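Beta-glucuronidase (uncultured Clostridium sp., PDB 6U7J) probably hydrolyses beta-D-glucuronide conjugates to free glucuronic acid, and is a gut microbial enzyme of the kind that reactivates estrogens. Local coordinates at residues K31-Y36 against W76-R81; I201-T206 against Y276-G281; V229-E234 against Y263-D268. All coordinates share one frame; numbering follows the deposited sequence.

Contact 1. Residues K31-Y36 against W76-R81; sequences KRDNYY and WVWYER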
loop_
_atom_site.group_PDB
_atom_site.type_symbol
_atom_site.label_atom_id
_atom_site.label_comp_id
_atom_site.label_asym_id
_atom_site.label_seq_id
_atom_site.Cartn_x
_atom_site.Cartn_y
_atom_site.Cartn_z
ATOM N N LYS B 31 -24.365 -6.811 -25.712
ATOM C CA LYS B 31 -23.820 -5.887 -26.687
ATOM C C LYS B 31 -24.256 -4.487 -26.288
ATOM O O LYS B 31 -25.386 -4.296 -25.829
ATOM C CB LYS B 31 -24.318 -6.222 -28.103
ATOM C CG LYS B 31 -23.726 -5.349 -29.186
ATOM C CD LYS B 31 -23.847 -6.002 -30.570
ATOM C CE LYS B 31 -25.269 -6.029 -31.048
ATOM N NZ LYS B 31 -25.330 -6.488 -32.473
ATOM N N ARG B 32 -23.378 -3.511 -26.475
ATOM C CA ARG B 32 -23.755 -2.128 -26.239
ATOM C C ARG B 32 -24.108 -1.432 -27.546
ATOM O O ARG B 32 -23.694 -1.846 -28.629
ATOM C CB ARG B 32 -22.623 -1.383 -25.526
ATOM C CG ARG B 32 -21.499 -0.980 -26.398
ATOM C CD ARG B 32 -20.635 0.075 -25.708
ATOM N NE ARG B 32 -19.285 0.025 -26.249
ATOM C CZ ARG B 32 -18.813 0.845 -27.182
ATOM N NH1 ARG B 32 -19.582 1.806 -27.667
ATOM N NH2 ARG B 32 -17.559 0.707 -27.615
ATOM N N ASP B 33 -24.895 -0.364 -27.430
ATOM C CA ASP B 33 -25.114 0.535 -28.560
ATOM C C ASP B 33 -23.811 1.218 -28.964
ATOM O O ASP B 33 -23.040 1.670 -28.108
ATOM C CB ASP B 33 -26.136 1.614 -28.194
ATOM C CG ASP B 33 -27.585 1.149 -28.343
ATOM O OD1 ASP B 33 -27.825 0.063 -28.924
ATOM O OD2 ASP B 33 -28.484 1.888 -27.873
ATOM N N ASN B 34 -23.576 1.324 -30.279
ATOM C CA ASN B 34 -22.459 2.118 -30.790
ATOM C C ASN B 34 -22.847 3.564 -31.080
ATOM O O ASN B 34 -21.966 4.396 -31.263
ATOM C CB ASN B 34 -21.861 1.486 -32.061
ATOM C CG ASN B 34 -21.361 0.062 -31.828
ATOM O OD1 ASN B 34 -21.905 -0.896 -32.372
ATOM N ND2 ASN B 34 -20.329 -0.081 -31.003
ATOM N N TYR B 35 -24.134 3.885 -31.128
ATOM C CA TYR B 35 -24.576 5.272 -31.111
ATOM C C TYR B 35 -25.891 5.297 -30.351
ATOM O O TYR B 35 -26.479 4.250 -30.072
ATOM C CB TYR B 35 -24.702 5.862 -32.530
ATOM C CG TYR B 35 -25.687 5.131 -33.424
ATOM C CD1 TYR B 35 -27.049 5.412 -33.367
ATOM C CD2 TYR B 35 -25.257 4.164 -34.322
ATOM C CE1 TYR B 35 -27.953 4.753 -34.184
ATOM C CE2 TYR B 35 -26.162 3.491 -35.143
ATOM C CZ TYR B 35 -27.502 3.795 -35.071
ATOM O OH TYR B 35 -28.407 3.124 -35.873
ATOM N N TYR B 36 -26.348 6.499 -30.004
ATOM C CA TYR B 36 -27.532 6.622 -29.159
ATOM C C TYR B 36 -28.732 5.914 -29.785
ATOM O O TYR B 36 -29.134 6.227 -30.911
ATOM C CB TYR B 36 -27.851 8.093 -28.913
ATOM C CG TYR B 36 -28.975 8.291 -27.926
ATOM C CD1 TYR B 36 -28.962 7.647 -26.695
ATOM C CD2 TYR B 36 -30.053 9.117 -28.225
ATOM C CE1 TYR B 36 -29.997 7.820 -25.779
ATOM C CE2 TYR B 36 -31.099 9.298 -27.313
ATOM C CZ TYR B 36 -31.066 8.643 -26.094
ATOM O OH TYR B 36 -32.101 8.814 -25.187
ATOM N N TRP B 76 -27.748 2.928 -23.899
ATOM C CA TRP B 76 -28.421 1.641 -23.794
ATOM C C TRP B 76 -27.477 0.495 -24.132
ATOM O O TRP B 76 -26.594 0.620 -24.986
ATOM C CB TRP B 76 -29.642 1.570 -24.727
ATOM C CG TRP B 76 -30.740 2.503 -24.310
ATOM C CD1 TRP B 76 -30.849 3.833 -24.606
ATOM C CD2 TRP B 76 -31.871 2.178 -23.494
ATOM N NE1 TRP B 76 -31.981 4.354 -24.019
ATOM C CE2 TRP B 76 -32.625 3.356 -23.336
ATOM C CE3 TRP B 76 -32.313 1.005 -22.879
ATOM C CZ2 TRP B 76 -33.812 3.394 -22.595
ATOM C CZ3 TRP B 76 -33.484 1.043 -22.132
ATOM C CH2 TRP B 76 -34.220 2.232 -22.000
ATOM N N VAL B 77 -27.708 -0.641 -23.477
ATOM C CA VAL B 77 -27.053 -1.897 -23.804
ATOM C C VAL B 77 -28.127 -2.970 -23.930
ATOM O O VAL B 77 -29.280 -2.775 -23.540
ATOM C CB VAL B 77 -25.993 -2.300 -22.757
ATOM C CG1 VAL B 77 -24.950 -1.187 -22.611
ATOM C CG2 VAL B 77 -26.654 -2.601 -21.393
ATOM N N TRP B 78 -27.718 -4.128 -24.449
ATOM C CA TRP B 78 -28.635 -5.194 -24.826
ATOM C C TRP B 78 -28.156 -6.509 -24.232
ATOM O O TRP B 78 -27.015 -6.927 -24.468
ATOM C CB TRP B 78 -28.738 -5.291 -26.354
ATOM C CG TRP B 78 -29.392 -4.081 -26.902
ATOM C CD1 TRP B 78 -28.805 -2.880 -27.181
ATOM C CD2 TRP B 78 -30.783 -3.926 -27.186
ATOM N NE1 TRP B 78 -29.749 -1.983 -27.632
ATOM C CE2 TRP B 78 -30.973 -2.602 -27.645
ATOM C CE3 TRP B 78 -31.893 -4.775 -27.086
ATOM C CZ2 TRP B 78 -32.229 -2.113 -28.023
ATOM C CZ3 TRP B 78 -33.137 -4.290 -27.468
ATOM C CH2 TRP B 78 -33.292 -2.971 -27.937
ATOM N N TYR B 79 -29.017 -7.145 -23.453
ATOM C CA TYR B 79 -28.791 -8.476 -22.918
ATOM C C TYR B 79 -29.725 -9.458 -23.605
ATOM O O TYR B 79 -30.855 -9.107 -23.968
ATOM C CB TYR B 79 -29.090 -8.543 -21.426
ATOM C CG TYR B 79 -28.132 -7.864 -20.466
ATOM C CD1 TYR B 79 -27.320 -8.623 -19.631
ATOM C CD2 TYR B 79 -28.085 -6.478 -20.343
ATOM C CE1 TYR B 79 -26.463 -8.030 -18.722
ATOM C CE2 TYR B 79 -27.231 -5.870 -19.420
ATOM C CZ TYR B 79 -26.419 -6.660 -18.621
ATOM O OH TYR B 79 -25.563 -6.096 -17.699
ATOM N N GLU B 80 -29.290 -10.711 -23.710
ATOM C CA GLU B 80 -30.163 -11.731 -24.270
ATOM C C GLU B 80 -29.806 -13.095 -23.711
ATOM O O GLU B 80 -28.625 -13.399 -23.515
ATOM C CB GLU B 80 -30.057 -11.767 -25.797
ATOM C CG GLU B 80 -30.950 -12.778 -26.451
ATOM C CD GLU B 80 -31.068 -12.512 -27.934
ATOM O OE1 GLU B 80 -31.993 -11.767 -28.321
ATOM O OE2 GLU B 80 -30.209 -13.009 -28.700
ATOM N N ARG B 81 -30.831 -13.909 -23.457
ATOM C CA ARG B 81 -30.621 -15.322 -23.180
ATOM C C ARG B 81 -31.870 -16.098 -23.576
ATOM O O ARG B 81 -32.904 -15.525 -23.926
ATOM C CB ARG B 81 -30.256 -15.565 -21.708
ATOM C CG ARG B 81 -31.403 -15.386 -20.727
ATOM C CD ARG B 81 -31.115 -16.076 -19.409
ATOM N NE ARG B 81 -31.355 -17.516 -19.503
ATOM C CZ ARG B 81 -30.925 -18.414 -18.623
ATOM N NH1 ARG B 81 -30.212 -18.048 -17.559
ATOM N NH2 ARG B 81 -31.201 -19.688 -18.813
HETATM O O HOH W 1 -30.727 0.858 -28.346
HETATM O O HOH W 2 -27.794 4.059 -26.521
HETATM O O HOH W 3 -33.167 7.066 -23.872
#
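Strand 20-32 of the sugar-binding domain ends here, beside the start of strand 76-85, and the chain then turns off into a loop that stays fixed to its neighbour through D33. K31 and W78 form an antiparallel hydrogen-bonded pair: K31 N donates to W78 O at 2.9 Å, and W78 N returns to K31 O at 2.7 Å, almost along the C=O axis. R32 and V77 follow as the non-hydrogen-bonded pair, with R32 CB 3.7 Å from V77 CG1; the rest of the R32 chain runs off extended. One residue on, D33 N still reaches W76 O at 3.1 Å, a fairly straight bond (165°), and the same carbonyl also accepts from H73 NE2. In this family the domain is a jelly-roll beta-sandwich, and the other edge of strand 76-85 pairs with strand 135-144. D33 is the polar centre of the contact. Its CG lies beside the backbone N (chi1 -83°), so the carboxylate runs alongside the W76 side chain and crosses W78 obliquely, its plane tilted about 50° to each ring. OD1 meets the edge of W78 at NE1, 3.1 Å away, in a weak, bent bond, and also accepts from G39 N. OD2 takes one proton each from water 1 and water 2, which pass the connection on to W78 NE1 and W76 N. The buried carboxylate thus has several donors around it, which would favour its charged form. Farther along the loop, Y36 CE1 packs 4.2 Å from W76 CD1 at the edge of that indole, and water 3 joins Y36 OH to W76 NE1. F40 meets W76 edge-to-face, whereas K31 sends its chain away to E50 O and a cation-pi contact with W44.

Contact 2. Residues I201-T206 against Y276-G281; sequences ISVRTT and YTLPFG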
loop_
_atom_site.group_PDB
_atom_site.type_symbol
_atom_site.label_atom_id
_atom_site.label_comp_id
_atom_site.label_asym_id
_atom_site.label_seq_id
_atom_site.Cartn_x
_atom_site.Cartn_y
_atom_site.Cartn_z
ATOM N N ILE B 201 -50.685 -9.350 0.181
ATOM C CA ILE B 201 -50.858 -9.554 1.615
ATOM C C ILE B 201 -50.328 -8.326 2.335
ATOM O O ILE B 201 -49.198 -7.894 2.076
ATOM C CB ILE B 201 -50.102 -10.795 2.126
ATOM C CG1 ILE B 201 -50.424 -12.044 1.315
ATOM C CG2 ILE B 201 -50.356 -11.012 3.628
ATOM C CD1 ILE B 201 -49.418 -13.158 1.578
ATOM N N SER B 202 -51.116 -7.784 3.263
ATOM C CA SER B 202 -50.651 -6.750 4.182
ATOM C C SER B 202 -50.905 -7.178 5.621
ATOM O O SER B 202 -52.015 -7.615 5.957
ATOM C CB SER B 202 -51.324 -5.408 3.904
ATOM O OG SER B 202 -51.281 -5.113 2.529
ATOM N N VAL B 203 -49.878 -7.052 6.461
ATOM C CA VAL B 203 -49.954 -7.376 7.884
ATOM C C VAL B 203 -49.540 -6.151 8.684
ATOM O O VAL B 203 -48.545 -5.493 8.353
ATOM C CB VAL B 203 -49.069 -8.584 8.248
ATOM C CG1 VAL B 203 -49.322 -9.021 9.681
ATOM C CG2 VAL B 203 -49.327 -9.742 7.287
ATOM N N ARG B 204 -50.331 -5.828 9.706
ATOM C CA ARG B 204 -50.001 -4.827 10.710
ATOM C C ARG B 204 -50.263 -5.434 12.075
ATOM O O ARG B 204 -51.190 -6.234 12.241
ATOM C CB ARG B 204 -50.800 -3.538 10.510
ATOM C CG ARG B 204 -50.728 -3.042 9.064
ATOM C CD ARG B 204 -51.379 -1.680 8.835
ATOM N NE ARG B 204 -52.853 -1.715 8.857
ATOM C CZ ARG B 204 -53.652 -2.521 8.145
ATOM N NH1 ARG B 204 -53.168 -3.413 7.284
ATOM N NH2 ARG B 204 -54.970 -2.418 8.292
ATOM N N THR B 205 -49.420 -5.092 13.041
ATOM C CA THR B 205 -49.519 -5.679 14.362
ATOM C C THR B 205 -49.644 -4.582 15.408
ATOM O O THR B 205 -49.138 -3.469 15.235
ATOM C CB THR B 205 -48.303 -6.576 14.673
ATOM O OG1 THR B 205 -47.094 -5.803 14.619
ATOM C CG2 THR B 205 -48.212 -7.720 13.664
ATOM N N THR B 206 -50.364 -4.905 16.477
ATOM C CA THR B 206 -50.392 -4.119 17.700
ATOM C C THR B 206 -50.090 -5.061 18.857
ATOM O O THR B 206 -50.096 -6.285 18.706
ATOM C CB THR B 206 -51.745 -3.420 17.912
ATOM O OG1 THR B 206 -52.791 -4.396 17.936
ATOM C CG2 THR B 206 -52.021 -2.419 16.796
ATOM N N TYR B 276 -49.388 -19.761 0.017
ATOM C CA TYR B 276 -48.379 -18.729 0.235
ATOM C C TYR B 276 -48.114 -18.588 1.725
ATOM O O TYR B 276 -49.057 -18.535 2.517
ATOM C CB TYR B 276 -48.793 -17.361 -0.324
ATOM C CG TYR B 276 -47.601 -16.420 -0.466
ATOM C CD1 TYR B 276 -47.140 -15.676 0.618
ATOM C CD2 TYR B 276 -46.909 -16.311 -1.678
ATOM C CE1 TYR B 276 -46.033 -14.825 0.502
ATOM C CE2 TYR B 276 -45.794 -15.465 -1.804
ATOM C CZ TYR B 276 -45.371 -14.725 -0.712
ATOM O OH TYR B 276 -44.289 -13.885 -0.818
ATOM N N THR B 277 -46.833 -18.489 2.090
ATOM C CA THR B 277 -46.386 -18.383 3.481
ATOM C C THR B 277 -45.512 -17.142 3.650
ATOM O O THR B 277 -44.375 -17.100 3.159
ATOM C CB THR B 277 -45.619 -19.635 3.899
ATOM O OG1 THR B 277 -46.426 -20.786 3.645
ATOM C CG2 THR B 277 -45.252 -19.575 5.378
ATOM N N LEU B 278 -46.031 -16.146 4.366
ATOM C CA LEU B 278 -45.354 -14.871 4.569
ATOM C C LEU B 278 -44.791 -14.789 5.980
ATOM O O LEU B 278 -45.571 -14.826 6.947
ATOM C CB LEU B 278 -46.327 -13.716 4.323
ATOM C CG LEU B 278 -45.764 -12.316 4.562
ATOM C CD1 LEU B 278 -44.853 -11.887 3.402
ATOM C CD2 LEU B 278 -46.890 -11.327 4.747
ATOM N N PRO B 279 -43.470 -14.680 6.161
ATOM C CA PRO B 279 -42.939 -14.365 7.493
ATOM C C PRO B 279 -43.300 -12.943 7.883
ATOM O O PRO B 279 -43.458 -12.070 7.031
ATOM C CB PRO B 279 -41.421 -14.525 7.331
ATOM C CG PRO B 279 -41.227 -15.225 5.979
ATOM C CD PRO B 279 -42.406 -14.856 5.157
ATOM N N PHE B 280 -43.460 -12.717 9.184
ATOM C CA PHE B 280 -43.682 -11.362 9.676
ATOM C C PHE B 280 -43.294 -11.310 11.146
ATOM O O PHE B 280 -43.074 -12.342 11.791
ATOM C CB PHE B 280 -45.131 -10.897 9.451
ATOM C CG PHE B 280 -46.142 -11.542 10.369
ATOM C CD1 PHE B 280 -46.723 -12.762 10.041
ATOM C CD2 PHE B 280 -46.531 -10.913 11.546
ATOM C CE1 PHE B 280 -47.663 -13.361 10.884
ATOM C CE2 PHE B 280 -47.473 -11.510 12.403
ATOM C CZ PHE B 280 -48.039 -12.735 12.070
ATOM N N GLY B 281 -43.183 -10.092 11.663
ATOM C CA GLY B 281 -42.763 -9.890 13.035
ATOM C C GLY B 281 -43.719 -8.985 13.779
ATOM O O GLY B 281 -44.270 -8.036 13.223
#
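Two facing sheets of the immunoglobulin-like beta-sandwich domain of glycoside hydrolase family 2 meet here, mainly through apolar side chains. V203 is central. Its CG1, anti to the backbone N (chi1 -172°), lies over one face of the F280 ring, offset toward the rim, in a CH-pi contact with the ring centroid at 4.1 Å. Its other branch, CG2, meets L278 CD2 tip to tip at 3.9 Å. The same leucine methyl touches I201 CG2 at 3.7 Å, so L278 CD2 is shared by two alternate residues of the opposing strand. I201 also reaches out along its other branch, and CD1 comes within 3.5 Å of Y276 CD1. Behind these side chains, the strand axes approach to 9.3 Å and run at 29° to each other, the spacing and twist of packed sheets rather than of neighbours within one sheet. Each strand is held from its own side: 201-206 by backbone bonds to strand 211-220, and 276-280 by bonds to strand 265-271. Y276 OH is tied to F12 O. F280 takes the crowded first torsion, CG between the backbone N and the carbonyl carbon (chi1 73°), and T205 CG2 packs 4.1 Å from its CE2.

Contact 3. Residues V229-E234 against Y263-D268; sequences VYIRDE and YLYKLD. Unlike the reference sequence in segment 229-234: R232 (reference Leu).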
loop_
_atom_site.group_PDB
_atom_site.type_symbol
_atom_site.label_atom_id
_atom_site.label_comp_id
_atom_site.label_asym_id
_atom_site.label_seq_id
_atom_site.Cartn_x
_atom_site.Cartn_y
_atom_site.Cartn_z
ATOM N N VAL B 229 -56.470 -19.470 6.716
ATOM C CA VAL B 229 -55.357 -18.635 7.148
ATOM C C VAL B 229 -54.889 -19.128 8.508
ATOM O O VAL B 229 -55.654 -19.091 9.478
ATOM C CB VAL B 229 -55.743 -17.148 7.230
ATOM C CG1 VAL B 229 -54.619 -16.336 7.863
ATOM C CG2 VAL B 229 -56.080 -16.619 5.867
ATOM N N TYR B 230 -53.642 -19.582 8.582
ATOM C CA TYR B 230 -53.027 -19.969 9.839
ATOM C C TYR B 230 -51.933 -18.975 10.201
ATOM O O TYR B 230 -51.251 -18.417 9.332
ATOM C CB TYR B 230 -52.407 -21.369 9.771
ATOM C CG TYR B 230 -53.312 -22.496 9.316
ATOM C CD1 TYR B 230 -53.220 -23.006 8.027
ATOM C CD2 TYR B 230 -54.230 -23.080 10.184
ATOM C CE1 TYR B 230 -54.025 -24.046 7.609
ATOM C CE2 TYR B 230 -55.039 -24.123 9.773
ATOM C CZ TYR B 230 -54.934 -24.606 8.484
ATOM O OH TYR B 230 -55.733 -25.654 8.057
ATOM N N ILE B 231 -51.753 -18.771 11.494
ATOM C CA ILE B 231 -50.594 -18.062 12.004
ATOM C C ILE B 231 -49.773 -19.090 12.760
ATOM O O ILE B 231 -50.233 -19.646 13.767
ATOM C CB ILE B 231 -50.987 -16.872 12.883
ATOM C CG1 ILE B 231 -51.779 -15.868 12.044
ATOM C CG2 ILE B 231 -49.749 -16.230 13.485
ATOM C CD1 ILE B 231 -51.826 -14.478 12.626
ATOM N N ARG B 232 -48.579 -19.377 12.246
ATOM C CA ARG B 232 -47.690 -20.367 12.829
ATOM C C ARG B 232 -46.523 -19.680 13.528
ATOM O O ARG B 232 -46.074 -18.603 13.122
ATOM C CB ARG B 232 -47.162 -21.331 11.767
ATOM C CG ARG B 232 -48.230 -21.860 10.825
ATOM C CD ARG B 232 -47.793 -23.156 10.149
ATOM N NE ARG B 232 -48.899 -23.777 9.425
ATOM C CZ ARG B 232 -49.398 -24.973 9.714
ATOM N NH1 ARG B 232 -48.887 -25.672 10.714
ATOM N NH2 ARG B 232 -50.412 -25.470 9.014
ATOM N N ASP B 233 -46.048 -20.314 14.594
ATOM C CA ASP B 233 -44.884 -19.830 15.313
ATOM C C ASP B 233 -43.635 -20.385 14.627
ATOM O O ASP B 233 -43.710 -20.976 13.547
ATOM C CB ASP B 233 -45.002 -20.180 16.804
ATOM C CG ASP B 233 -44.911 -21.678 17.089
ATOM O OD1 ASP B 233 -44.556 -22.471 16.200
ATOM O OD2 ASP B 233 -45.199 -22.069 18.239
ATOM N N GLU B 234 -42.466 -20.210 15.248
ATOM C CA GLU B 234 -41.233 -20.662 14.616
ATOM C C GLU B 234 -41.074 -22.172 14.661
ATOM O O GLU B 234 -40.350 -22.728 13.830
ATOM C CB GLU B 234 -40.032 -19.981 15.268
ATOM C CG GLU B 234 -39.995 -18.492 14.978
ATOM C CD GLU B 234 -38.639 -17.865 15.248
ATOM O OE1 GLU B 234 -37.935 -18.324 16.180
ATOM O OE2 GLU B 234 -38.296 -16.898 14.528
ATOM N N TYR B 263 -37.879 -12.608 16.184
ATOM C CA TYR B 263 -38.841 -13.703 16.137
ATOM C C TYR B 263 -39.774 -13.461 14.956
ATOM O O TYR B 263 -40.254 -12.340 14.762
ATOM C CB TYR B 263 -39.643 -13.820 17.445
ATOM C CG TYR B 263 -40.365 -15.143 17.590
ATOM C CD1 TYR B 263 -41.635 -15.329 17.047
ATOM C CD2 TYR B 263 -39.773 -16.210 18.254
ATOM C CE1 TYR B 263 -42.301 -16.545 17.173
ATOM C CE2 TYR B 263 -40.422 -17.424 18.382
ATOM C CZ TYR B 263 -41.690 -17.586 17.844
ATOM O OH TYR B 263 -42.334 -18.792 17.969
ATOM N N LEU B 264 -40.031 -14.495 14.163
ATOM C CA LEU B 264 -40.879 -14.338 12.986
ATOM C C LEU B 264 -41.988 -15.373 13.005
ATOM O O LEU B 264 -41.714 -16.576 12.966
ATOM C CB LEU B 264 -40.072 -14.457 11.688
ATOM C CG LEU B 264 -38.972 -13.404 11.514
ATOM C CD1 LEU B 264 -38.131 -13.686 10.262
ATOM C CD2 LEU B 264 -39.587 -12.008 11.473
ATOM N N TYR B 265 -43.233 -14.906 13.062
ATOM C CA TYR B 265 -44.370 -15.768 12.780
ATOM C C TYR B 265 -44.525 -15.920 11.270
ATOM O O TYR B 265 -43.895 -15.214 10.484
ATOM C CB TYR B 265 -45.652 -15.201 13.395
ATOM C CG TYR B 265 -45.653 -15.221 14.902
ATOM C CD1 TYR B 265 -45.072 -14.184 15.627
ATOM C CD2 TYR B 265 -46.224 -16.280 15.611
ATOM C CE1 TYR B 265 -45.058 -14.198 17.014
ATOM C CE2 TYR B 265 -46.208 -16.302 17.005
ATOM C CZ TYR B 265 -45.627 -15.250 17.696
ATOM O OH TYR B 265 -45.599 -15.240 19.075
ATOM N N LYS B 266 -45.371 -16.857 10.855
ATOM C CA LYS B 266 -45.665 -17.040 9.440
ATOM C C LYS B 266 -47.166 -16.951 9.226
ATOM O O LYS B 266 -47.932 -17.644 9.904
ATOM C CB LYS B 266 -45.122 -18.376 8.917
ATOM C CG LYS B 266 -43.685 -18.677 9.318
ATOM C CD LYS B 266 -43.617 -19.998 10.067
ATOM C CE LYS B 266 -42.220 -20.301 10.583
ATOM N NZ LYS B 266 -41.445 -19.057 10.913
ATOM N N LEU B 267 -47.578 -16.071 8.312
ATOM C CA LEU B 267 -48.942 -16.058 7.784
ATOM C C LEU B 267 -49.014 -17.118 6.692
ATOM O O LEU B 267 -48.493 -16.928 5.593
ATOM C CB LEU B 267 -49.309 -14.675 7.256
ATOM C CG LEU B 267 -50.816 -14.398 7.106
ATOM C CD1 LEU B 267 -51.543 -14.557 8.445
ATOM C CD2 LEU B 267 -51.106 -13.016 6.509
ATOM N N ASP B 268 -49.647 -18.251 7.003
ATOM C CA ASP B 268 -49.674 -19.429 6.144
ATOM C C ASP B 268 -51.068 -19.552 5.542
ATOM O O ASP B 268 -52.044 -19.783 6.271
ATOM C CB ASP B 268 -49.302 -20.671 6.952
ATOM C CG ASP B 268 -49.012 -21.896 6.089
ATOM O OD1 ASP B 268 -48.577 -21.766 4.917
ATOM O OD2 ASP B 268 -49.209 -23.014 6.619
#
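E234, D268 and K266 bury the most surface where strands 227-232 and 265-271 pair antiparallel in the four-stranded sheet of the immunoglobulin-like beta-sandwich domain. Y230 with D268 and R232 with K266 are hydrogen-bonded pairs, each joined by two nearly straight N-H to O bonds; Y230 N to D268 O, at 2.8 Å and 177°, is the straightest of the four. D268 CG is anti to the backbone N (chi1 -168°), which brings OD2 2.9 Å from R232 NE in a salt bridge. NE comes in from above the carboxylate plane, and OD1 is engaged by H275. The guanidinium then continues over Y230, with R232 NH2 near one face of that ring, toward its rim. K266, on the same face of the sheet, bends at its second and fourth torsions, so that CE lies 3.4 Å from D233 O while NZ turns back to L264 O in a weak bond. I231 and L267 point to the other face, where L267 CD1 touches V229 CG1 at 3.6 Å as well as I231 CG1. Beyond the strand, E234 grips Y263 and its neighbour. Its carboxylate is stacked on the Y263 ring with the planes 23° apart, and CG sits over the ring face in a CH-pi contact. E234 N donates to Y263 OH, which K235 NZ also meets. The extended chain ends with OE2 receiving the backbone N-H of L264 at 3.0 Å, from above the carboxylate plane.

How the contacts relate
From the N terminus, contact 1 comes first: 39 residues separate its two segments, and it closes before the others open, tying two strands within the sugar-binding domain. Contact 2 opens with 201-206 and closes only at 276-281, so contact 3, pairing 229-234 with 263-268, falls wholly within its span. Contact 3 joins neighbours within one sheet of the sandwich, while contact 2 bridges that sheet to the facing one. They meet through consecutive strands 265-271 and 274-280, where T277 OG1 probably bonds D268 OD1 and L278 O probably accepts from L267 N. Separately, I201 CG2, from the facing sheet, packs on L267 CD2. Contact 1 stands apart, its nearest atoms about 22 Å from contact 2 and about 29 Å from contact 3.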